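Local coordinates for protein adenylyltransferase thiF (PDB 1ZFN) that adenylates the C-terminal glycine of the sulfur carrier protein ThiS with ATP, an activation step in thiamine diphosphate biosynthesis, at residues A60-V65 with Q106-G111; V123-T128 with P147-S152; Q32-G37 with T56-D61; L41-A46 with R72-T77. All blocks are in the same frame, centred on the assembly; numbering follows the deposited sequence.

Interaction 1: residues A60-V65 with Q106-G111; sequences ADDDDV and QQRLTG. With ATP (adenosine-5'-triphosphate), chain F.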
# COMPACT_ATOMS: atom_id res chain seq x y z
N ALA A 60 -7.67 -9.64 14.12
CA ALA A 60 -7.14 -10.77 14.89
C ALA A 60 -5.64 -10.97 14.72
O ALA A 60 -5.13 -11.08 13.61
CB ALA A 60 -7.87 -12.05 14.49
N ASP A 61 -4.93 -11.00 15.84
CA ASP A 61 -3.50 -11.22 15.81
C ASP A 61 -2.98 -11.54 17.20
O ASP A 61 -3.26 -10.81 18.16
CB ASP A 61 -2.76 -10.01 15.25
CG ASP A 61 -1.35 -10.36 14.79
OD1 ASP A 61 -0.55 -10.84 15.62
OD2 ASP A 61 -1.05 -10.16 13.59
N ASP A 62 -2.22 -12.62 17.28
CA ASP A 62 -1.65 -13.10 18.53
C ASP A 62 -0.24 -12.61 18.84
O ASP A 62 0.28 -12.84 19.92
CB ASP A 62 -1.67 -14.63 18.53
CG ASP A 62 -1.60 -15.22 19.92
OD1 ASP A 62 -1.62 -16.46 20.03
OD2 ASP A 62 -1.54 -14.44 20.89
N ASP A 63 0.38 -11.92 17.89
CA ASP A 63 1.75 -11.43 18.07
C ASP A 63 1.85 -10.04 18.70
O ASP A 63 0.85 -9.33 18.85
CB ASP A 63 2.46 -11.42 16.71
CG ASP A 63 3.94 -11.73 16.81
OD1 ASP A 63 4.56 -11.41 17.84
OD2 ASP A 63 4.49 -12.28 15.83
N ASP A 64 3.06 -9.67 19.09
CA ASP A 64 3.36 -8.36 19.68
C ASP A 64 4.11 -7.55 18.62
O ASP A 64 4.49 -8.09 17.58
CB ASP A 64 4.24 -8.50 20.92
CG ASP A 64 3.47 -8.98 22.13
OD1 ASP A 64 2.47 -8.32 22.50
OD2 ASP A 64 3.86 -10.01 22.71
N VAL A 65 4.32 -6.26 18.86
CA VAL A 65 5.03 -5.44 17.90
C VAL A 65 6.53 -5.55 18.15
O VAL A 65 7.03 -5.21 19.23
CB VAL A 65 4.59 -3.96 18.01
CG1 VAL A 65 5.39 -3.09 17.04
CG2 VAL A 65 3.12 -3.85 17.72
N GLN A 106 -6.99 -10.64 20.32
CA GLN A 106 -5.63 -10.99 20.70
C GLN A 106 -5.47 -12.52 20.80
O GLN A 106 -5.37 -13.05 21.90
CB GLN A 106 -5.30 -10.34 22.03
CG GLN A 106 -3.93 -10.65 22.57
CD GLN A 106 -3.83 -10.32 24.03
OE1 GLN A 106 -4.53 -10.91 24.86
NE2 GLN A 106 -2.97 -9.37 24.37
N GLN A 107 -5.45 -13.20 19.66
CA GLN A 107 -5.32 -14.66 19.63
C GLN A 107 -5.02 -15.21 18.24
O GLN A 107 -4.91 -14.46 17.27
CB GLN A 107 -6.61 -15.29 20.15
CG GLN A 107 -7.88 -14.57 19.69
CD GLN A 107 -9.14 -15.39 19.89
OE1 GLN A 107 -9.27 -16.14 20.85
NE2 GLN A 107 -10.10 -15.22 18.98
N ARG A 108 -4.86 -16.53 18.15
CA ARG A 108 -4.63 -17.16 16.86
C ARG A 108 -5.91 -17.90 16.48
O ARG A 108 -6.22 -18.95 17.05
CB ARG A 108 -3.48 -18.16 16.93
CG ARG A 108 -2.11 -17.55 16.85
CD ARG A 108 -1.07 -18.64 16.78
NE ARG A 108 0.29 -18.13 16.78
CZ ARG A 108 1.37 -18.90 16.87
NH1 ARG A 108 1.25 -20.21 16.96
NH2 ARG A 108 2.58 -18.35 16.86
N LEU A 109 -6.65 -17.34 15.53
CA LEU A 109 -7.90 -17.96 15.13
C LEU A 109 -7.75 -19.38 14.60
O LEU A 109 -7.03 -19.62 13.63
CB LEU A 109 -8.61 -17.08 14.09
CG LEU A 109 -9.10 -15.73 14.64
CD1 LEU A 109 -10.03 -15.07 13.63
CD2 LEU A 109 -9.83 -15.97 15.94
N THR A 110 -8.45 -20.30 15.24
CA THR A 110 -8.43 -21.71 14.87
C THR A 110 -9.78 -22.29 15.23
O THR A 110 -10.77 -21.57 15.31
CB THR A 110 -7.39 -22.50 15.68
OG1 THR A 110 -6.27 -21.66 15.97
CG2 THR A 110 -6.92 -23.73 14.90
N GLY A 111 -9.80 -23.60 15.46
CA GLY A 111 -11.02 -24.30 15.82
C GLY A 111 -12.31 -23.58 15.50
O GLY A 111 -12.51 -23.09 14.38
PG ATP F . 8.25 -11.55 10.28
O1G ATP F . 8.28 -12.74 11.06
O2G ATP F . 9.16 -10.32 10.63
O3G ATP F . 8.38 -12.15 8.92
PB ATP F . 5.45 -11.31 10.94
O1B ATP F . 4.91 -12.69 10.78
O2B ATP F . 4.76 -10.44 11.93
O3B ATP F . 6.82 -10.85 10.31
PA ATP F . 3.88 -10.99 8.51
O1A ATP F . 3.41 -9.84 7.88
O2A ATP F . 4.26 -12.22 7.67
O3A ATP F . 4.87 -10.44 9.67
O5' ATP F . 2.82 -11.47 9.55
C5' ATP F . 1.48 -11.53 9.39
C4' ATP F . 0.72 -11.59 10.73
O4' ATP F . -0.26 -12.55 10.97
C3' ATP F . 1.63 -11.55 12.05
O3' ATP F . 1.57 -10.36 12.79
C2' ATP F . 1.25 -12.90 12.58
O2' ATP F . 1.46 -12.84 13.96
C1' ATP F . -0.16 -13.07 12.25
N9 ATP F . -0.70 -14.44 12.20
C8 ATP F . -0.17 -15.57 11.63
N7 ATP F . -1.01 -16.61 11.80
C5 ATP F . -2.09 -16.16 12.48
C6 ATP F . -3.29 -16.79 12.94
N6 ATP F . -3.62 -18.06 12.74
N1 ATP F . -4.21 -16.01 13.62
C2 ATP F . -4.00 -14.65 13.86
N3 ATP F . -2.84 -14.05 13.40
C4 ATP F . -1.89 -14.79 12.73
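Asp62 and Arg108 meet where two loops leave the carboxyl ends of neighbouring parallel strands, 56-60 and 101-105, the edge at which a Rossmann-type fold binds its nucleotide. The Arg108 side chain can be followed outward. Its CB sits 4.0 Å from N1 of the ATP adenine, CG rests 3.4 Å from Asp62 CB, and CD stays beside Asp62 OD1. NE lies 4.1 Å from Asp62 OD1, which stands well out of the guanidinium plane, so at most a charge attraction is likely, with no N-H aimed at the carboxylate. The extended chain crosses Asp62 at about a right angle, the carboxylate and guanidinium planes 85° apart.

Asp61 turns its side chain from the 106-111 loop to the ribose. With CG opposite the backbone N (chi1 -161°), OD2 accepts a bond of 2.7 Å from ATP O3', while OD1 takes a longer one from ATP O2'. OD1 also accepts the backbone N of Asp63, an Asx turn that fixes the carboxylate's rotation, and Leu38 N binds OD2. An asparagine at Asp61 would probably leave one ribose hydroxyl without its acceptor and weaken the grip on the sugar, since its amide nitrogen cannot accept a bond.

The backbones approach through Gln106 CA, whose hydrogen points at Asp61 O. Ala60 CB packs on Leu109 CD1 beside the adenine pocket. The base is met by one weak bond from Leu109 N to ATP N1, 3.4 Å long and bent to 130° at the hydrogen.

Interaction 2: residues V123-T128 with P147-S152; sequences VVLDCT and PLITAS. With ATP (adenosine-5'-triphosphate), chain F.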
# COMPACT_ATOMS: atom_id res chain seq x y z
N VAL A 123 -16.89 -10.56 4.62
CA VAL A 123 -15.75 -10.89 3.79
C VAL A 123 -14.61 -11.16 4.75
O VAL A 123 -14.54 -10.57 5.83
CB VAL A 123 -15.34 -9.73 2.88
CG1 VAL A 123 -14.11 -10.12 2.07
CG2 VAL A 123 -16.48 -9.38 1.95
N VAL A 124 -13.73 -12.07 4.38
CA VAL A 124 -12.60 -12.37 5.24
C VAL A 124 -11.29 -12.13 4.51
O VAL A 124 -11.15 -12.49 3.34
CB VAL A 124 -12.64 -13.82 5.73
CG1 VAL A 124 -11.53 -14.04 6.73
CG2 VAL A 124 -13.98 -14.12 6.36
N LEU A 125 -10.35 -11.50 5.19
CA LEU A 125 -9.06 -11.23 4.60
C LEU A 125 -7.99 -12.08 5.27
O LEU A 125 -7.67 -11.86 6.45
CB LEU A 125 -8.65 -9.76 4.75
CG LEU A 125 -9.38 -8.63 4.03
CD1 LEU A 125 -8.38 -7.50 3.81
CD2 LEU A 125 -9.95 -9.09 2.70
N ASP A 126 -7.46 -13.05 4.54
CA ASP A 126 -6.37 -13.86 5.09
C ASP A 126 -5.12 -13.00 4.94
O ASP A 126 -4.68 -12.70 3.83
CB ASP A 126 -6.20 -15.16 4.31
CG ASP A 126 -4.83 -15.77 4.50
OD1 ASP A 126 -4.41 -15.95 5.66
OD2 ASP A 126 -4.15 -16.04 3.49
N CYS A 127 -4.58 -12.55 6.07
CA CYS A 127 -3.39 -11.71 6.08
C CYS A 127 -2.31 -12.38 6.88
O CYS A 127 -1.40 -11.73 7.39
CB CYS A 127 -3.72 -10.34 6.65
SG CYS A 127 -4.65 -9.35 5.48
N THR A 128 -2.43 -13.69 6.99
CA THR A 128 -1.46 -14.50 7.69
C THR A 128 -0.53 -15.05 6.63
O THR A 128 -0.95 -15.40 5.53
CB THR A 128 -2.12 -15.70 8.37
OG1 THR A 128 -2.76 -16.51 7.38
CG2 THR A 128 -3.17 -15.24 9.36
N PRO A 147 -16.94 -15.02 1.48
CA PRO A 147 -15.86 -14.73 0.53
C PRO A 147 -14.52 -14.62 1.24
O PRO A 147 -14.45 -14.21 2.41
CB PRO A 147 -16.29 -13.40 -0.09
CG PRO A 147 -17.77 -13.46 -0.02
CD PRO A 147 -18.00 -14.01 1.37
N LEU A 148 -13.46 -14.98 0.52
CA LEU A 148 -12.11 -14.93 1.06
C LEU A 148 -11.13 -14.27 0.11
O LEU A 148 -11.03 -14.64 -1.05
CB LEU A 148 -11.63 -16.35 1.36
CG LEU A 148 -10.17 -16.52 1.76
CD1 LEU A 148 -9.89 -15.78 3.05
CD2 LEU A 148 -9.88 -17.99 1.91
N ILE A 149 -10.43 -13.26 0.62
CA ILE A 149 -9.41 -12.56 -0.16
C ILE A 149 -8.06 -12.84 0.49
O ILE A 149 -7.70 -12.25 1.50
CB ILE A 149 -9.62 -11.04 -0.14
CG1 ILE A 149 -10.97 -10.69 -0.75
CG2 ILE A 149 -8.49 -10.38 -0.91
CD1 ILE A 149 -11.34 -9.23 -0.60
N THR A 150 -7.30 -13.76 -0.11
CA THR A 150 -5.99 -14.12 0.42
C THR A 150 -4.83 -13.60 -0.41
O THR A 150 -4.93 -13.52 -1.65
CB THR A 150 -5.85 -15.65 0.55
OG1 THR A 150 -4.55 -15.96 1.08
CG2 THR A 150 -6.03 -16.32 -0.82
N ALA A 151 -3.74 -13.26 0.27
CA ALA A 151 -2.53 -12.77 -0.39
C ALA A 151 -1.27 -13.17 0.38
O ALA A 151 -1.34 -13.57 1.55
CB ALA A 151 -2.59 -11.25 -0.52
N SER A 152 -0.12 -13.09 -0.29
CA SER A 152 1.15 -13.42 0.36
C SER A 152 2.29 -12.66 -0.30
O SER A 152 2.17 -12.23 -1.45
CB SER A 152 1.43 -14.93 0.29
OG SER A 152 1.43 -15.37 -1.05
PG ATP F . 8.25 -11.55 10.28
O1G ATP F . 8.28 -12.74 11.06
O2G ATP F . 9.16 -10.32 10.63
O3G ATP F . 8.38 -12.15 8.92
PB ATP F . 5.45 -11.31 10.94
O1B ATP F . 4.91 -12.69 10.78
O2B ATP F . 4.76 -10.44 11.93
O3B ATP F . 6.82 -10.85 10.31
PA ATP F . 3.88 -10.99 8.51
O1A ATP F . 3.41 -9.84 7.88
O2A ATP F . 4.26 -12.22 7.67
O3A ATP F . 4.87 -10.44 9.67
O5' ATP F . 2.82 -11.47 9.55
C5' ATP F . 1.48 -11.53 9.39
C4' ATP F . 0.72 -11.59 10.73
O4' ATP F . -0.26 -12.55 10.97
C3' ATP F . 1.63 -11.55 12.05
O3' ATP F . 1.57 -10.36 12.79
C2' ATP F . 1.25 -12.90 12.58
O2' ATP F . 1.46 -12.84 13.96
C1' ATP F . -0.16 -13.07 12.25
N9 ATP F . -0.70 -14.44 12.20
C8 ATP F . -0.17 -15.57 11.63
N7 ATP F . -1.01 -16.61 11.80
C5 ATP F . -2.09 -16.16 12.48
C6 ATP F . -3.29 -16.79 12.94
N6 ATP F . -3.62 -18.06 12.74
N1 ATP F . -4.21 -16.01 13.62
C2 ATP F . -4.00 -14.65 13.86
N3 ATP F . -2.84 -14.05 13.40
C4 ATP F . -1.89 -14.79 12.73
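Val124 and Asp126 pair in parallel with 147-152, joining the two strands of the beta-alpha-beta unit formed by strand 123-126, helix 131-143 and strand 148-154. Val124 N donates to Pro147 O, Ile149 N returns a nearly straight bond to Val124 O (2.9 Å, 173°), and Asp126 N donates to Ile149 O.

The tight part lies on the face of Leu125 and Ile149, whose side chains run side by side: Leu125 CD2 presses 3.5 Å from Ile149 CB and also meets CD1, while Val123 CG1 touches the same CD1 obliquely. The apolar pair on the other face is looser, Val124 CB and Leu148 CD1 being 4.3 Å apart, and at the start of the two strands the partly exposed Pro147 brings its CB only within 4.5 Å of Val123 CG1. Past the last ladder bond the strands part, with Asp126 O 3.7 Å from Ala151 N.

Asp126 and Thr150 share the face of Val124. Asp126 CG, anti to its own N (chi1 159°), lays the carboxylate beside Thr150, whose OG1 donates to OD2, although the modelled separation is too short to be taken literally. OD1 accepts Thr128 N from above the carboxylate plane in an Asx turn, and Thr128 CG2 lies 3.4 Å from ATP C5.

Arg134 forms a salt bridge with OD2, so the buried carboxylate is probably held ionised, and its bond to Thr128 N is consistent with steadying the turn that places Thr128 CG2 by the adenine.

Interaction 3: residues Q32-G37 with T56-D61; sequences QVLIIG and TLVLAD. With ATP (adenosine-5'-triphosphate), chain F.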
# COMPACT_ATOMS: atom_id res chain seq x y z
N GLN A 32 -19.16 -5.95 7.70
CA GLN A 32 -18.21 -6.37 8.72
C GLN A 32 -17.11 -7.12 7.99
O GLN A 32 -17.37 -8.01 7.17
CB GLN A 32 -18.84 -7.28 9.77
CG GLN A 32 -17.88 -7.52 10.93
CD GLN A 32 -18.37 -8.53 11.95
OE1 GLN A 32 -18.53 -9.71 11.66
NE2 GLN A 32 -18.61 -8.06 13.17
N VAL A 33 -15.87 -6.76 8.30
CA VAL A 33 -14.70 -7.39 7.69
C VAL A 33 -13.77 -7.98 8.74
O VAL A 33 -13.37 -7.30 9.70
CB VAL A 33 -13.91 -6.38 6.84
CG1 VAL A 33 -12.64 -7.02 6.33
CG2 VAL A 33 -14.78 -5.89 5.68
N LEU A 34 -13.44 -9.26 8.56
CA LEU A 34 -12.53 -9.96 9.46
C LEU A 34 -11.14 -9.96 8.82
O LEU A 34 -10.97 -10.40 7.69
CB LEU A 34 -12.99 -11.41 9.68
CG LEU A 34 -11.97 -12.31 10.38
CD1 LEU A 34 -11.59 -11.72 11.71
CD2 LEU A 34 -12.55 -13.70 10.56
N ILE A 35 -10.16 -9.45 9.55
CA ILE A 35 -8.79 -9.40 9.06
C ILE A 35 -7.92 -10.26 9.96
O ILE A 35 -7.55 -9.83 11.06
CB ILE A 35 -8.25 -7.94 9.07
CG1 ILE A 35 -9.19 -7.00 8.31
CG2 ILE A 35 -6.87 -7.90 8.44
CD1 ILE A 35 -8.79 -5.54 8.35
N ILE A 36 -7.61 -11.49 9.53
CA ILE A 36 -6.77 -12.37 10.33
C ILE A 36 -5.30 -12.06 10.02
O ILE A 36 -4.82 -12.32 8.92
CB ILE A 36 -7.00 -13.90 10.02
CG1 ILE A 36 -8.48 -14.23 9.80
CG2 ILE A 36 -6.54 -14.73 11.20
CD1 ILE A 36 -8.98 -13.84 8.45
N GLY A 37 -4.58 -11.49 10.99
CA GLY A 37 -3.19 -11.17 10.77
C GLY A 37 -2.97 -9.68 10.58
O GLY A 37 -3.55 -9.08 9.67
N THR A 56 -17.92 -2.37 10.54
CA THR A 56 -17.26 -3.15 11.58
C THR A 56 -16.01 -3.85 11.04
O THR A 56 -16.01 -4.41 9.95
CB THR A 56 -18.19 -4.25 12.12
OG1 THR A 56 -19.55 -3.85 11.94
CG2 THR A 56 -17.92 -4.49 13.60
N LEU A 57 -14.94 -3.81 11.84
CA LEU A 57 -13.66 -4.44 11.50
C LEU A 57 -13.16 -5.27 12.68
O LEU A 57 -12.93 -4.75 13.77
CB LEU A 57 -12.60 -3.40 11.17
CG LEU A 57 -12.72 -2.79 9.78
CD1 LEU A 57 -11.72 -1.64 9.63
CD2 LEU A 57 -12.49 -3.88 8.75
N VAL A 58 -12.99 -6.56 12.44
CA VAL A 58 -12.48 -7.45 13.47
C VAL A 58 -11.02 -7.70 13.13
O VAL A 58 -10.70 -8.27 12.08
CB VAL A 58 -13.23 -8.80 13.48
CG1 VAL A 58 -12.98 -9.52 14.80
CG2 VAL A 58 -14.71 -8.57 13.26
N LEU A 59 -10.12 -7.27 14.01
CA LEU A 59 -8.69 -7.45 13.79
C LEU A 59 -8.14 -8.54 14.72
O LEU A 59 -8.14 -8.39 15.95
CB LEU A 59 -7.97 -6.13 14.05
CG LEU A 59 -8.63 -4.86 13.48
CD1 LEU A 59 -7.83 -3.65 13.93
CD2 LEU A 59 -8.73 -4.92 11.96
N ALA A 60 -7.67 -9.64 14.12
CA ALA A 60 -7.14 -10.77 14.89
C ALA A 60 -5.64 -10.97 14.72
O ALA A 60 -5.13 -11.08 13.61
CB ALA A 60 -7.87 -12.05 14.49
N ASP A 61 -4.93 -11.00 15.84
CA ASP A 61 -3.50 -11.22 15.81
C ASP A 61 -2.98 -11.54 17.20
O ASP A 61 -3.26 -10.81 18.16
CB ASP A 61 -2.76 -10.01 15.25
CG ASP A 61 -1.35 -10.36 14.79
OD1 ASP A 61 -0.55 -10.84 15.62
OD2 ASP A 61 -1.05 -10.16 13.59
PG ATP F . 8.25 -11.55 10.28
O1G ATP F . 8.28 -12.74 11.06
O2G ATP F . 9.16 -10.32 10.63
O3G ATP F . 8.38 -12.15 8.92
PB ATP F . 5.45 -11.31 10.94
O1B ATP F . 4.91 -12.69 10.78
O2B ATP F . 4.76 -10.44 11.93
O3B ATP F . 6.82 -10.85 10.31
PA ATP F . 3.88 -10.99 8.51
O1A ATP F . 3.41 -9.84 7.88
O2A ATP F . 4.26 -12.22 7.67
O3A ATP F . 4.87 -10.44 9.67
O5' ATP F . 2.82 -11.47 9.55
C5' ATP F . 1.48 -11.53 9.39
C4' ATP F . 0.72 -11.59 10.73
O4' ATP F . -0.26 -12.55 10.97
C3' ATP F . 1.63 -11.55 12.05
O3' ATP F . 1.57 -10.36 12.79
C2' ATP F . 1.25 -12.90 12.58
O2' ATP F . 1.46 -12.84 13.96
C1' ATP F . -0.16 -13.07 12.25
N9 ATP F . -0.70 -14.44 12.20
C8 ATP F . -0.17 -15.57 11.63
N7 ATP F . -1.01 -16.61 11.80
C5 ATP F . -2.09 -16.16 12.48
C6 ATP F . -3.29 -16.79 12.94
N6 ATP F . -3.62 -18.06 12.74
N1 ATP F . -4.21 -16.01 13.62
C2 ATP F . -4.00 -14.65 13.86
N3 ATP F . -2.84 -14.05 13.40
C4 ATP F . -1.89 -14.79 12.73
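Ile35 CG1 and Leu59 CG both lie anti to the carbonyl carbon (chi1 -54° and -43°), which lays the side chains alongside each other with Ile35 CD1 3.7 Å from Leu59 CD2. The same chi1 position in Leu57 brings its CD2 to 3.5 Å from Val33 CB, and helix 42-51 covers this face through Ala46, Leu49 and Ala50. On the opposite face Leu34 CD1 slants against Val58 CB at 3.8 Å, and the aliphatic part of Gln32 lies across Thr56, CG to CB.

Five backbone bonds alternate between the parallel strands 32-36 and 56-60, which helix 42-51 joins in a beta-alpha-beta unit of the Rossmann-type fold. Ile35 N donates to Val58 O at 2.8 Å, and the ladder ends with Gly37 N on Ala60 O at 2.7 Å.

At that end Ile36 CG2 lies 3.6 Å from ATP N1. Gly37, first glycine of what fits a GxGxxG nucleotide-binding motif, brings CA to 3.2 Å from ATP O4'; at its backbone angles a CB would be jammed against the preceding carbonyl and would also strike O4'. The backbone ladder and apolar side chains join the strands, while the lack of a side chain at Gly37 lets O4' lie close.

Interaction 4: residues L41-A46 with R72-T77; sequences LGTPAA and RQILFT. With ATP (adenosine-5'-triphosphate), chain F.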
# COMPACT_ATOMS: atom_id res chain seq x y z
N LEU A 41 0.74 -7.39 5.42
CA LEU A 41 -0.44 -7.32 4.57
C LEU A 41 -1.60 -6.67 5.32
O LEU A 41 -2.18 -5.68 4.85
CB LEU A 41 -0.87 -8.71 4.12
CG LEU A 41 0.05 -9.57 3.25
CD1 LEU A 41 -0.42 -11.01 3.39
CD2 LEU A 41 0.03 -9.12 1.78
N GLY A 42 -1.93 -7.21 6.49
CA GLY A 42 -3.04 -6.70 7.28
C GLY A 42 -2.96 -5.25 7.71
O GLY A 42 -3.96 -4.54 7.69
N THR A 43 -1.78 -4.80 8.11
CA THR A 43 -1.59 -3.43 8.58
C THR A 43 -2.09 -2.38 7.58
O THR A 43 -2.84 -1.48 7.95
CB THR A 43 -0.10 -3.22 8.98
OG1 THR A 43 -0.02 -3.05 10.39
CG2 THR A 43 0.53 -2.03 8.29
N PRO A 44 -1.69 -2.47 6.31
CA PRO A 44 -2.20 -1.45 5.39
C PRO A 44 -3.65 -1.74 4.99
O PRO A 44 -4.41 -0.82 4.68
CB PRO A 44 -1.23 -1.54 4.21
CG PRO A 44 -0.94 -2.99 4.17
CD PRO A 44 -0.69 -3.32 5.64
N ALA A 45 -4.03 -3.01 5.00
CA ALA A 45 -5.39 -3.42 4.63
C ALA A 45 -6.39 -2.82 5.61
O ALA A 45 -7.38 -2.23 5.20
CB ALA A 45 -5.51 -4.98 4.64
N ALA A 46 -6.11 -2.99 6.89
CA ALA A 46 -6.96 -2.49 7.96
C ALA A 46 -7.04 -0.99 7.91
O ALA A 46 -8.08 -0.40 8.20
CB ALA A 46 -6.40 -2.92 9.30
N ARG A 72 7.87 -2.28 7.52
CA ARG A 72 6.79 -2.45 6.56
C ARG A 72 5.37 -2.50 7.14
O ARG A 72 4.38 -2.42 6.40
CB ARG A 72 7.05 -3.73 5.76
CG ARG A 72 6.67 -4.99 6.52
CD ARG A 72 7.30 -6.22 5.93
NE ARG A 72 8.09 -6.87 6.97
CZ ARG A 72 7.74 -8.00 7.56
NH1 ARG A 72 6.61 -8.62 7.21
NH2 ARG A 72 8.50 -8.49 8.54
N GLN A 73 5.27 -2.65 8.46
CA GLN A 73 3.96 -2.69 9.08
C GLN A 73 3.66 -1.26 9.52
O GLN A 73 3.72 -0.92 10.70
CB GLN A 73 3.99 -3.66 10.26
CG GLN A 73 4.77 -4.92 9.92
CD GLN A 73 4.44 -6.10 10.80
OE1 GLN A 73 4.11 -5.94 11.98
NE2 GLN A 73 4.54 -7.30 10.25
N ILE A 74 3.36 -0.45 8.51
CA ILE A 74 3.07 0.97 8.64
C ILE A 74 2.12 1.48 9.73
O ILE A 74 2.14 2.66 10.06
CB ILE A 74 2.57 1.51 7.31
CG1 ILE A 74 1.41 0.64 6.84
CG2 ILE A 74 3.71 1.51 6.30
CD1 ILE A 74 0.65 1.19 5.68
N LEU A 75 1.28 0.61 10.28
CA LEU A 75 0.34 1.02 11.32
C LEU A 75 1.02 1.25 12.68
O LEU A 75 0.57 2.07 13.48
CB LEU A 75 -0.78 -0.03 11.44
CG LEU A 75 -2.01 0.15 12.34
CD1 LEU A 75 -2.65 1.51 12.14
CD2 LEU A 75 -3.01 -0.97 12.02
N PHE A 76 2.13 0.56 12.93
CA PHE A 76 2.84 0.68 14.20
C PHE A 76 3.96 1.72 14.22
O PHE A 76 4.34 2.27 13.18
CB PHE A 76 3.43 -0.68 14.61
CG PHE A 76 2.47 -1.83 14.42
CD1 PHE A 76 2.88 -2.99 13.77
CD2 PHE A 76 1.17 -1.76 14.90
CE1 PHE A 76 2.01 -4.07 13.58
CE2 PHE A 76 0.28 -2.84 14.73
CZ PHE A 76 0.71 -4.00 14.06
N THR A 77 4.47 1.99 15.42
CA THR A 77 5.56 2.94 15.64
C THR A 77 6.50 2.30 16.68
O THR A 77 6.10 1.36 17.35
CB THR A 77 5.03 4.29 16.19
OG1 THR A 77 6.14 5.17 16.42
CG2 THR A 77 4.28 4.10 17.50
PG ATP F . 8.25 -11.55 10.28
O1G ATP F . 8.28 -12.74 11.06
O2G ATP F . 9.16 -10.32 10.63
O3G ATP F . 8.38 -12.15 8.92
PB ATP F . 5.45 -11.31 10.94
O1B ATP F . 4.91 -12.69 10.78
O2B ATP F . 4.76 -10.44 11.93
O3B ATP F . 6.82 -10.85 10.31
PA ATP F . 3.88 -10.99 8.51
O1A ATP F . 3.41 -9.84 7.88
O2A ATP F . 4.26 -12.22 7.67
O3A ATP F . 4.87 -10.44 9.67
O5' ATP F . 2.82 -11.47 9.55
C5' ATP F . 1.48 -11.53 9.39
C4' ATP F . 0.72 -11.59 10.73
O4' ATP F . -0.26 -12.55 10.97
C3' ATP F . 1.63 -11.55 12.05
O3' ATP F . 1.57 -10.36 12.79
C2' ATP F . 1.25 -12.90 12.58
O2' ATP F . 1.46 -12.84 13.96
C1' ATP F . -0.16 -13.07 12.25
N9 ATP F . -0.70 -14.44 12.20
C8 ATP F . -0.17 -15.57 11.63
N7 ATP F . -1.01 -16.61 11.80
C5 ATP F . -2.09 -16.16 12.48
C6 ATP F . -3.29 -16.79 12.94
N6 ATP F . -3.62 -18.06 12.74
N1 ATP F . -4.21 -16.01 13.62
C2 ATP F . -4.00 -14.65 13.86
N3 ATP F . -2.84 -14.05 13.40
C4 ATP F . -1.89 -14.79 12.73
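Between Gln73 and Phe76 the chain makes a type I beta turn, closed by Phe76 N on Gln73 O, and packs against the first turn of helix 42-51, Thr43 and Leu75 CA atoms 5.6 Å apart. Thr43 points into it. Its OG1 touches Leu75 CB at 3.3 Å and stands over one face of the Phe76 ring, 3.8 Å above the plane. Pro44 CB packs 3.6 Å from Ile74 CD1.

This helix follows the glycine-rich loop after strand 32-36, as in Rossmann-type nucleotide-binding folds, and segment 72-77 brings the ATP-binding Arg72 to the triphosphate. Arg72 is bent at chi3 (122°), and the edge of its guanidinium faces the gamma-phosphate: NH2 gives weak bonds to ATP O2G (2.9 Å) and ATP O3B (3.4 Å). A methionine here would probably deprive both oxygens of this guanidinium's charge and bonds, leaving the gamma-phosphate less firmly held. Gln73 NE2 approaches ATP O3A at 3.2 Å, while its OE1, at the edge of the Phe76 ring, accepts from Lys85 NZ.

The turn is wedged between helix 42-51 and helix 85-96, where Ser89 meets Leu75 and Val88 meets Phe76. Leu47 of the second subunit packs on Ile74.

Overall arrangement
Interactions 2 and 3 belong to one sheet: strands 32-36 and 123-126 are neighbours, with Leu125 N 2.8 Å from Leu34 O and Cys127 N 2.9 Å from Ile36 O in probable hydrogen bonds. Helix 42-51 connects the strands of interaction 3 and brings interaction 4 to them, Ile35 CD1 lying 3.6 Å from Ala46 CA. Interaction 1 continues from interaction 3, sharing Ala60 and Asp61, and touches interaction 4 through Val65 CG2 and Phe76 CG, 3.9 Å apart. Although the centres of interactions 1 and 4 are about 15 Å apart, all four contacts reach the same ATP: 1, 2 and 3 around adenine and ribose, 4 along the triphosphate.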